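Local atomic coordinates of TPR repeat-containing protein YrrB (PDB entry 2Q7F), a protein that possibly mediates complex formation among RNA sulfuration components, RNA processing components and aminoacyl-tRNA synthetases, and is built from tetratricopeptide (TPR) repeats. Residues P59-N62 with F63-L67; L73-A76 with L77-D81; F46-A49 with I50-N53; G98-Y101 with V102-M106; K111-F114 with E115-L118. All coordinates share one frame; numbering follows the deposited sequence.

Contact 1 of 5, residues P59-N62 with F63-L67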
# COMPACT_ATOMS: atom_id res chain seq x y z
N PRO A 59 -15.28 19.31 -10.20
CA PRO A 59 -14.59 20.46 -9.63
C PRO A 59 -14.41 20.40 -8.10
O PRO A 59 -13.39 20.86 -7.59
CB PRO A 59 -15.48 21.64 -10.04
CG PRO A 59 -16.79 21.05 -10.28
CD PRO A 59 -16.54 19.70 -10.84
N TYR A 60 -15.39 19.84 -7.39
CA TYR A 60 -15.24 19.60 -5.96
C TYR A 60 -14.11 18.61 -5.68
O TYR A 60 -13.37 18.78 -4.72
CB TYR A 60 -16.52 19.09 -5.32
CG TYR A 60 -17.68 20.06 -5.32
CD1 TYR A 60 -17.85 20.97 -4.28
CD2 TYR A 60 -18.61 20.05 -6.35
CE1 TYR A 60 -18.94 21.86 -4.27
CE2 TYR A 60 -19.69 20.93 -6.35
CZ TYR A 60 -19.85 21.83 -5.31
OH TYR A 60 -20.93 22.68 -5.34
N ILE A 61 -13.96 17.59 -6.52
CA ILE A 61 -12.89 16.62 -6.34
C ILE A 61 -11.52 17.27 -6.55
O ILE A 61 -10.61 17.10 -5.74
CB ILE A 61 -13.03 15.38 -7.26
CG1 ILE A 61 -14.40 14.72 -7.07
CG2 ILE A 61 -11.91 14.39 -6.99
CD1 ILE A 61 -14.73 13.66 -8.11
N ASN A 62 -11.40 18.04 -7.63
CA ASN A 62 -10.16 18.75 -7.93
C ASN A 62 -9.74 19.69 -6.82
O ASN A 62 -8.55 19.76 -6.48
CB ASN A 62 -10.29 19.53 -9.22
CG ASN A 62 -10.38 18.65 -10.43
OD1 ASN A 62 -10.88 19.08 -11.47
ND2 ASN A 62 -9.91 17.41 -10.32
N PHE A 63 -10.71 20.40 -6.25
CA PHE A 63 -10.42 21.33 -5.16
C PHE A 63 -9.98 20.58 -3.91
O PHE A 63 -9.07 21.02 -3.21
CB PHE A 63 -11.59 22.26 -4.86
CG PHE A 63 -11.23 23.42 -3.95
CD1 PHE A 63 -10.11 24.20 -4.21
CD2 PHE A 63 -12.02 23.72 -2.85
CE1 PHE A 63 -9.78 25.27 -3.36
CE2 PHE A 63 -11.69 24.78 -2.00
CZ PHE A 63 -10.57 25.56 -2.26
N ALA A 64 -10.60 19.43 -3.67
CA ALA A 64 -10.23 18.55 -2.56
C ALA A 64 -8.83 17.96 -2.73
O ALA A 64 -8.06 17.87 -1.76
CB ALA A 64 -11.26 17.45 -2.38
N ASN A 65 -8.49 17.57 -3.96
CA ASN A 65 -7.12 17.17 -4.30
C ASN A 65 -6.11 18.27 -4.02
O ASN A 65 -5.00 18.01 -3.56
CB ASN A 65 -7.01 16.72 -5.76
CG ASN A 65 -7.80 15.44 -6.05
OD1 ASN A 65 -8.16 14.70 -5.14
ND2 ASN A 65 -8.07 15.19 -7.33
N LEU A 66 -6.49 19.51 -4.31
CA LEU A 66 -5.60 20.63 -4.07
C LEU A 66 -5.44 20.81 -2.55
O LEU A 66 -4.32 20.92 -2.06
CB LEU A 66 -6.16 21.88 -4.76
CG LEU A 66 -5.41 23.22 -4.92
CD1 LEU A 66 -5.89 24.23 -3.90
CD2 LEU A 66 -3.90 23.12 -4.93
N LEU A 67 -6.55 20.78 -1.82
CA LEU A 67 -6.54 20.95 -0.37
C LEU A 67 -5.71 19.91 0.38
O LEU A 67 -5.11 20.22 1.40
CB LEU A 67 -7.96 21.01 0.18
CG LEU A 67 -8.81 22.22 -0.21
CD1 LEU A 67 -10.24 21.97 0.24
CD2 LEU A 67 -8.27 23.52 0.35

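Contact 2 of 5, residues L73-A76 with L77-D81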
# COMPACT_ATOMS: atom_id res chain seq x y z
N LEU A 73 -6.40 18.84 5.21
CA LEU A 73 -6.97 17.51 5.18
C LEU A 73 -8.46 17.41 5.52
O LEU A 73 -9.21 16.74 4.80
CB LEU A 73 -6.14 16.57 6.07
CG LEU A 73 -5.00 15.77 5.40
CD1 LEU A 73 -4.37 16.47 4.20
CD2 LEU A 73 -3.92 15.36 6.41
N GLU A 74 -8.89 18.08 6.59
CA GLU A 74 -10.30 18.03 7.00
C GLU A 74 -11.20 18.68 5.96
O GLU A 74 -12.27 18.14 5.61
CB GLU A 74 -10.53 18.70 8.36
CG GLU A 74 -9.78 18.05 9.52
CD GLU A 74 -8.29 18.27 9.44
OE1 GLU A 74 -7.53 17.35 9.77
OE2 GLU A 74 -7.87 19.36 9.03
N ARG A 75 -10.78 19.84 5.46
CA ARG A 75 -11.53 20.54 4.45
C ARG A 75 -11.56 19.73 3.15
O ARG A 75 -12.60 19.68 2.49
CB ARG A 75 -10.96 21.93 4.25
CG ARG A 75 -11.93 22.92 3.62
CD ARG A 75 -11.29 24.29 3.56
NE ARG A 75 -12.12 25.25 2.83
CZ ARG A 75 -11.65 26.21 2.04
NH1 ARG A 75 -10.34 26.34 1.86
NH2 ARG A 75 -12.49 27.04 1.42
N ALA A 76 -10.46 19.08 2.80
CA ALA A 76 -10.44 18.14 1.67
C ALA A 76 -11.58 17.11 1.80
O ALA A 76 -12.33 16.85 0.82
CB ALA A 76 -9.08 17.44 1.54
N LEU A 77 -11.72 16.55 3.01
CA LEU A 77 -12.77 15.58 3.32
C LEU A 77 -14.17 16.14 3.16
O LEU A 77 -15.08 15.41 2.77
CB LEU A 77 -12.62 15.02 4.74
CG LEU A 77 -11.52 13.96 4.92
CD1 LEU A 77 -11.26 13.65 6.39
CD2 LEU A 77 -11.78 12.67 4.10
N ALA A 78 -14.34 17.42 3.47
CA ALA A 78 -15.63 18.06 3.30
C ALA A 78 -15.96 18.21 1.82
O ALA A 78 -17.11 18.08 1.42
CB ALA A 78 -15.67 19.37 4.01
N PHE A 79 -14.95 18.46 0.99
CA PHE A 79 -15.19 18.58 -0.45
C PHE A 79 -15.43 17.23 -1.13
O PHE A 79 -16.32 17.14 -1.98
CB PHE A 79 -14.08 19.38 -1.13
CG PHE A 79 -14.25 20.86 -0.99
CD1 PHE A 79 -15.07 21.56 -1.88
CD2 PHE A 79 -13.62 21.56 0.02
CE1 PHE A 79 -15.24 22.93 -1.75
CE2 PHE A 79 -13.79 22.93 0.15
CZ PHE A 79 -14.60 23.62 -0.75
N TYR A 80 -14.67 16.20 -0.75
CA TYR A 80 -14.93 14.82 -1.22
C TYR A 80 -16.33 14.40 -0.83
O TYR A 80 -17.03 13.77 -1.61
CB TYR A 80 -13.92 13.81 -0.66
CG TYR A 80 -12.51 13.96 -1.15
CD1 TYR A 80 -12.21 13.97 -2.54
CD2 TYR A 80 -11.45 14.09 -0.25
CE1 TYR A 80 -10.90 14.11 -3.00
CE2 TYR A 80 -10.13 14.24 -0.70
CZ TYR A 80 -9.87 14.24 -2.06
OH TYR A 80 -8.56 14.38 -2.50
N ASP A 81 -16.73 14.77 0.39
CA ASP A 81 -18.07 14.49 0.88
C ASP A 81 -19.11 15.06 -0.09
O ASP A 81 -20.01 14.36 -0.53
CB ASP A 81 -18.27 15.05 2.28
CG ASP A 81 -19.58 14.62 2.90
OD1 ASP A 81 -20.49 15.47 3.03
OD2 ASP A 81 -19.72 13.44 3.25

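Contact 3 of 5, residues F46-A49 with I50-N53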
# COMPACT_ATOMS: atom_id res chain seq x y z
N PHE A 46 -9.95 26.63 -9.43
CA PHE A 46 -10.80 25.53 -8.94
C PHE A 46 -12.03 26.05 -8.20
O PHE A 46 -13.10 25.45 -8.25
CB PHE A 46 -10.00 24.61 -8.02
CG PHE A 46 -8.80 23.97 -8.68
CD1 PHE A 46 -7.68 24.73 -9.03
CD2 PHE A 46 -8.77 22.60 -8.91
CE1 PHE A 46 -6.56 24.13 -9.63
CE2 PHE A 46 -7.66 21.99 -9.50
CZ PHE A 46 -6.56 22.76 -9.86
N THR A 47 -11.86 27.18 -7.51
CA THR A 47 -12.92 27.80 -6.74
C THR A 47 -14.05 28.30 -7.64
O THR A 47 -15.22 27.97 -7.42
CB THR A 47 -12.38 28.97 -5.90
OG1 THR A 47 -11.05 28.67 -5.45
CG2 THR A 47 -13.29 29.25 -4.71
N LYS A 48 -13.70 29.10 -8.65
CA LYS A 48 -14.70 29.65 -9.56
C LYS A 48 -15.34 28.58 -10.45
O LYS A 48 -16.54 28.64 -10.74
CB LYS A 48 -14.12 30.79 -10.42
CG LYS A 48 -15.18 31.67 -11.09
CD LYS A 48 -14.64 33.05 -11.45
CE LYS A 48 -15.75 33.97 -11.93
NZ LYS A 48 -15.24 35.35 -12.17
N ALA A 49 -14.54 27.59 -10.85
CA ALA A 49 -15.03 26.44 -11.61
C ALA A 49 -16.22 25.77 -10.92
O ALA A 49 -17.12 25.26 -11.58
CB ALA A 49 -13.91 25.43 -11.86
N ILE A 50 -16.22 25.78 -9.58
CA ILE A 50 -17.35 25.29 -8.79
C ILE A 50 -18.59 26.18 -8.95
O ILE A 50 -19.70 25.67 -9.10
CB ILE A 50 -16.97 25.09 -7.28
CG1 ILE A 50 -15.93 23.97 -7.13
CG2 ILE A 50 -18.20 24.79 -6.42
CD1 ILE A 50 -15.44 23.74 -5.71
N GLU A 51 -18.40 27.50 -8.92
CA GLU A 51 -19.49 28.48 -9.10
C GLU A 51 -20.12 28.36 -10.49
O GLU A 51 -19.42 28.20 -11.49
CB GLU A 51 -18.99 29.91 -8.84
CG GLU A 51 -20.10 30.98 -8.67
CD GLU A 51 -20.37 31.81 -9.94
OE1 GLU A 51 -19.51 32.64 -10.31
OE2 GLU A 51 -21.46 31.65 -10.55
N GLU A 52 -21.45 28.42 -10.52
CA GLU A 52 -22.26 28.21 -11.74
C GLU A 52 -22.24 26.76 -12.25
O GLU A 52 -22.96 26.42 -13.19
CB GLU A 52 -21.90 29.22 -12.84
CG GLU A 52 -23.10 29.93 -13.47
CD GLU A 52 -23.56 29.31 -14.79
OE1 GLU A 52 -24.56 29.82 -15.36
OE2 GLU A 52 -22.94 28.34 -15.27
N ASN A 53 -21.41 25.92 -11.62
CA ASN A 53 -21.34 24.48 -11.88
C ASN A 53 -21.71 23.65 -10.65
O ASN A 53 -21.33 22.47 -10.55
CB ASN A 53 -19.93 24.08 -12.34
CG ASN A 53 -19.71 24.26 -13.83
OD1 ASN A 53 -19.02 23.46 -14.46
ND2 ASN A 53 -20.28 25.32 -14.39

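Contact 4 of 5, residues G98-Y101 with V102-M106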
# COMPACT_ATOMS: atom_id res chain seq x y z
N GLY A 98 -9.64 8.44 0.84
CA GLY A 98 -8.90 7.29 1.38
C GLY A 98 -7.48 7.65 1.74
O GLY A 98 -7.01 7.31 2.84
N ASN A 99 -6.81 8.37 0.84
CA ASN A 99 -5.46 8.85 1.09
C ASN A 99 -5.38 9.77 2.32
O ASN A 99 -4.40 9.71 3.07
CB ASN A 99 -4.89 9.53 -0.15
CG ASN A 99 -4.43 8.54 -1.20
OD1 ASN A 99 -4.80 8.61 -2.38
ND2 ASN A 99 -3.61 7.59 -0.77
N VAL A 100 -6.40 10.58 2.53
CA VAL A 100 -6.45 11.45 3.70
C VAL A 100 -6.50 10.59 4.96
O VAL A 100 -5.78 10.83 5.92
CB VAL A 100 -7.65 12.43 3.64
CG1 VAL A 100 -7.79 13.23 4.95
CG2 VAL A 100 -7.52 13.36 2.45
N TYR A 101 -7.34 9.56 4.92
CA TYR A 101 -7.48 8.63 6.01
C TYR A 101 -6.17 7.89 6.27
O TYR A 101 -5.85 7.59 7.43
CB TYR A 101 -8.63 7.66 5.73
CG TYR A 101 -9.97 8.23 6.09
CD1 TYR A 101 -10.31 8.49 7.42
CD2 TYR A 101 -10.92 8.51 5.11
CE1 TYR A 101 -11.56 9.02 7.76
CE2 TYR A 101 -12.17 9.05 5.44
CZ TYR A 101 -12.48 9.31 6.77
OH TYR A 101 -13.72 9.84 7.11
N VAL A 102 -5.42 7.62 5.21
CA VAL A 102 -4.13 6.95 5.33
C VAL A 102 -3.16 7.87 6.08
O VAL A 102 -2.52 7.44 7.04
CB VAL A 102 -3.56 6.51 3.96
CG1 VAL A 102 -2.09 6.24 4.03
CG2 VAL A 102 -4.28 5.26 3.48
N VAL A 103 -3.09 9.12 5.65
CA VAL A 103 -2.17 10.07 6.25
C VAL A 103 -2.47 10.20 7.74
O VAL A 103 -1.57 10.31 8.56
CB VAL A 103 -2.20 11.44 5.53
CG1 VAL A 103 -1.33 12.47 6.25
CG2 VAL A 103 -1.73 11.28 4.11
N LYS A 104 -3.74 10.13 8.09
CA LYS A 104 -4.17 10.28 9.48
C LYS A 104 -4.17 8.92 10.17
O LYS A 104 -4.59 8.81 11.32
CB LYS A 104 -5.56 10.92 9.54
CG LYS A 104 -5.69 12.27 8.82
CD LYS A 104 -7.10 12.84 8.94
CE LYS A 104 -7.37 13.42 10.34
NZ LYS A 104 -7.23 14.91 10.42
N GLU A 105 -3.72 7.89 9.45
CA GLU A 105 -3.60 6.52 9.97
C GLU A 105 -4.88 5.96 10.58
O GLU A 105 -4.87 5.30 11.62
CB GLU A 105 -2.44 6.40 10.96
CG GLU A 105 -1.07 6.76 10.41
CD GLU A 105 -0.05 6.84 11.53
OE1 GLU A 105 -0.28 7.61 12.49
OE2 GLU A 105 0.98 6.14 11.45
N MET A 106 -5.99 6.26 9.92
CA MET A 106 -7.27 5.64 10.22
C MET A 106 -7.47 4.60 9.12
O MET A 106 -8.07 4.88 8.07
CB MET A 106 -8.37 6.70 10.25
CG MET A 106 -8.21 7.69 11.38
SD MET A 106 -9.14 9.22 11.18
CE MET A 106 -8.62 10.03 12.68

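Contact 5 of 5, residues K111-F114 with E115-L118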
# COMPACT_ATOMS: atom_id res chain seq x y z
N LYS A 111 -9.61 1.53 4.41
CA LYS A 111 -10.05 0.30 3.75
C LYS A 111 -11.44 0.51 3.16
O LYS A 111 -11.71 0.15 2.01
CB LYS A 111 -10.08 -0.88 4.73
CG LYS A 111 -10.71 -2.13 4.14
CD LYS A 111 -11.26 -3.07 5.19
CE LYS A 111 -12.15 -4.12 4.54
NZ LYS A 111 -12.31 -5.29 5.44
N ASP A 112 -12.32 1.08 3.96
CA ASP A 112 -13.68 1.36 3.55
C ASP A 112 -13.67 2.22 2.28
O ASP A 112 -14.30 1.86 1.28
CB ASP A 112 -14.41 2.02 4.72
CG ASP A 112 -15.90 2.08 4.51
OD1 ASP A 112 -16.37 2.96 3.75
OD2 ASP A 112 -16.62 1.27 5.13
N MET A 113 -12.91 3.32 2.29
CA MET A 113 -12.84 4.23 1.14
C MET A 113 -12.24 3.59 -0.10
O MET A 113 -12.76 3.78 -1.22
CB MET A 113 -12.06 5.52 1.47
CG MET A 113 -12.79 6.54 2.39
SD MET A 113 -14.42 7.13 1.86
CE MET A 113 -15.50 6.07 2.84
N PHE A 114 -11.15 2.85 0.09
CA PHE A 114 -10.47 2.21 -1.04
C PHE A 114 -11.32 1.12 -1.68
O PHE A 114 -11.34 0.99 -2.90
CB PHE A 114 -9.10 1.66 -0.66
CG PHE A 114 -8.07 2.72 -0.45
CD1 PHE A 114 -8.01 3.84 -1.28
CD2 PHE A 114 -7.15 2.61 0.58
CE1 PHE A 114 -7.05 4.84 -1.09
CE2 PHE A 114 -6.18 3.61 0.78
CZ PHE A 114 -6.14 4.72 -0.06
N GLU A 115 -12.01 0.35 -0.86
CA GLU A 115 -12.87 -0.69 -1.39
C GLU A 115 -14.07 -0.08 -2.12
O GLU A 115 -14.55 -0.64 -3.11
CB GLU A 115 -13.28 -1.68 -0.28
CG GLU A 115 -13.36 -3.12 -0.78
CD GLU A 115 -12.98 -4.15 0.27
OE1 GLU A 115 -11.84 -4.12 0.78
OE2 GLU A 115 -13.82 -5.02 0.58
N LYS A 116 -14.54 1.08 -1.65
CA LYS A 116 -15.61 1.80 -2.36
C LYS A 116 -15.13 2.35 -3.69
O LYS A 116 -15.87 2.36 -4.68
CB LYS A 116 -16.20 2.92 -1.50
CG LYS A 116 -17.08 2.45 -0.34
CD LYS A 116 -17.83 3.62 0.25
CE LYS A 116 -18.32 3.37 1.65
NZ LYS A 116 -19.25 2.22 1.72
N ALA A 117 -13.87 2.80 -3.73
CA ALA A 117 -13.27 3.27 -4.97
C ALA A 117 -13.27 2.13 -5.98
O ALA A 117 -13.82 2.26 -7.09
CB ALA A 117 -11.87 3.80 -4.72
N LEU A 118 -12.68 1.02 -5.56
CA LEU A 118 -12.66 -0.20 -6.34
C LEU A 118 -14.08 -0.64 -6.75
O LEU A 118 -14.31 -1.02 -7.90
CB LEU A 118 -11.94 -1.31 -5.56
CG LEU A 118 -11.94 -2.76 -6.04
CD1 LEU A 118 -11.47 -2.92 -7.49
CD2 LEU A 118 -11.09 -3.59 -5.12

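Contact 1 of 5, residues P59-N62 with F63-L67
Ile61 and Asn65 share nearly the same first torsion (chi1 -55° and -66°), which sets CG1 of Ile61 and CG of Asn65 anti to their carbonyl carbons and leaves CG2 of Ile61 as the branch beside Asn65. Both side chains leave helix 57-69 in the same direction, one turn apart, and the methyl CG2 of Ile61 lies 3.9 Å from ND2 of Asn65. The same torsion draws the Asn65 amide back over the preceding turn, with its CG 3.3 Å from Ile61 O. That carbonyl is already engaged, since Asn65 N donates to Ile61 O over 2.8 Å. Asn62 comes at Asn65 on a slant, their amide planes 51° apart and their ND2 atoms separated by 4.2 Å. The Asn65 amide oxygen has its polar partner in the next helix, the hydroxyl of Tyr80. One turn on, Leu67 places its CG over the centre of the Phe63 ring, 4.2 Å above the plane. In this first helix of TPR 2, the chemistry implies a division of labour: backbone bonds carry the turn, the methyl of Ile61 merely flanks the Asn65 amide, and the amide oxygen of Asn65 serves the joint between helices.

Contact 2 of 5, residues L73-A76 with L77-D81
Arg75 and Phe79, one turn apart on helix 73-86, lie side by side and point the same way. CG of Arg75 meets the ring of Phe79 at its edge and in its plane, 3.9 Å from CE2. The contact is one of aliphatic chain against ring rim: the guanidinium plane is inclined 70° to the ring, and NE approaches CE2 only obliquely. Arg75 can reach along the ring because its CG is anti to the backbone N (chi1 -159°) and the chain stays extended as far as NE. The ring edge also faces the backbone, CD2 of Phe79 lying 3.3 Å from Arg75 O, a carbonyl that accepts the routine helical bond from Phe79 N.

The next pair repeats the spacing on another side of the helix. Tyr80 CE2 packs 4.0 Å from the methyl CB of Ala76, and CD2 of the same ring sits 3.1 Å from Ala76 O. Tyr80 N donates to that Ala76 oxygen over 2.9 Å.

Second-shell groups then position the ends. Glu72, just ahead of the helix, forms a salt bridge with NH1 of Arg75, and a weak hydrogen bond links the Tyr80 hydroxyl, whose stronger partner is Asn65, with that of Ser68. As the second helix of TPR 2, helix 73-86 packs against helix 57-69 on one side, where the Phe79 ring makes an edge-to-face contact with Phe63, and turns Leu73 and Leu77 to helix 91-103 on another.

Contact 3 of 5, residues F46-A49 with I50-N53
From Phe46 to Ile50 the backbone is a short, weakly bonded helix, and it breaks directly into a type II beta turn spanning Ile50 to Asn53. This lies near the end of TPR 1, where the chain reverses before helix 57-69. The handover is legible in the bonds. Ile50 N makes two weak hydrogen bonds, to Phe46 O at 3.4 Å and to Thr47 O at 3.2 Å. The turn itself is closed by Asn53 N, which donates to Ile50 O over 3.1 Å. Glu52 takes the positive phi of 69° that a type II turn demands at its third position.

Among the side chains, Ile50 folds back on the helix: CG1 lies anti to the carbonyl carbon (chi1 -66°), which brings it within 3.4 Å of Phe46 O. Its branches also face the neighbouring helix 57-69, where they rest on Pro59 and Tyr60, while Phe46 touches Asn62 and Phe63 of that same helix. On the outer side Lys48 and Glu51 carry opposite charges whose ends do not meet, NZ of Lys48 standing 5.4 Å from OE1 of Glu51. Any attraction between them is therefore probably diffuse, and solvent should screen it on so exposed a surface.

The Asn53 side chain adds little to the turn: its amide nitrogen ND2 makes a weak hydrogen bond back to the Glu52 carbonyl, and its CB comes up against the last helical turn, 3.1 Å from Ala49 O.

Contact 4 of 5, residues G98-Y101 with V102-M106
The ring of Tyr101 is met by Met106 at its edge. CB of Met106 lies near the ring plane, 3.9 Å from CD1, and the sulfur follows along the same rim. SD stands 5.2 Å from the ring centroid and 82° off the normal, a Met-aromatic contact of the edge-on kind. With chi1 of Met106 at -66°, CG is anti to the carbonyl carbon and the chain then runs out extended, which carries the sulfur past CD1 and CE1 of the ring. Beyond the two segments, Leu77, Glu109 and Met113 also touch the Tyr101 side chain.

Another pair is less intimate. Val100 and Lys104 lie side by side, CG1 of the valine 4.1 Å from CD of the lysine. The lysine methylenes are drawn back over the helix, and CG passes 3.2 Å from Val100 O, which accepts the bond from Lys104 N. The chain bends further out, and its amine ends in a salt bridge with Glu74 of helix 73-86.

What brings Met106 to the ring is the way the helix stops. Glu105 leaves helical geometry with a phi of 54°, and the chain doubles back. Met106 N donates to Tyr101 O over 2.8 Å, while Glu105 N bonds to Val102 O at 2.7 Å. Met106 is at once the N-cap position of the following helix 107-120. Two nested bonds, a left-handed residue and an apolar contact across the cap are the signature of a Schellman motif, here linking the two helices of TPR 3.

Contact 5 of 5, residues K111-F114 with E115-L118
Lys111 and Glu115 show how a helical pair of opposite charge may pack without pairing. They lie side by side and point the same way, OE1 of Glu115 being 3.8 Å from CE of Lys111. The charged nitrogen lies further off, with NZ of Lys111 4.8 Å from OE1 of Glu115, so any attraction is probably weak and long-range. The lysine is extended beyond CG, which carries NZ past the carboxylate.

Asp112 and Lys116 come closer to a true pair. They cross obliquely, and OD1 of Asp112 makes a long salt bridge to NZ of Lys116, 3.6 Å away. It should be read with caution, because OD1 is placed too near a neighbouring atom and its position is less sure. Lys116 also has Arg119 as a like-charged neighbour.

Backbone polarity is settled more firmly. Lys111 O accepts from Glu115 N at 2.9 Å, Asp112 O from Lys116 N, and Met113 O from Ala117 N. Leu118 N donates to Phe114 O in the same way. The methyl CE of Met113 lies 4.1 Å from CE of Lys116, a placement that is itself doubtful.

Helix 107-120, the second of TPR 3, is sandwiched in an all-helical stack. Met113 faces helix 91-103, where Ala117 and Lys116 rest on Tyr94. Phe114 reaches both sides, touching Val102 there and Leu127 and Met130 of helix 125-137, the helix that also receives Lys111 and Glu115.

The five contacts follow the chain as successive pieces of a helical array. Contact 3 touches contact 1 where Ile50 CG2 meets Tyr60 CZ at 3.6 Å, and it just reaches contact 2 through Ile50 CD1 and Phe79 CE1. Contacts 1 and 2, with centres 8 Å apart, join the two helices of TPR 2, Leu67 CD1 lying 3.4 Å from Phe79 CD2. Contact 2 hands on to contact 4 across the repeat boundary through Leu77 CD1 and Val100 CG1. Contacts 4 and 5, centres about 12 Å apart, unite TPR 3, while contacts 3 and 5 lie about 27 Å apart between centres. Each neighbour is thus coupled locally, as in TPR superhelices generally.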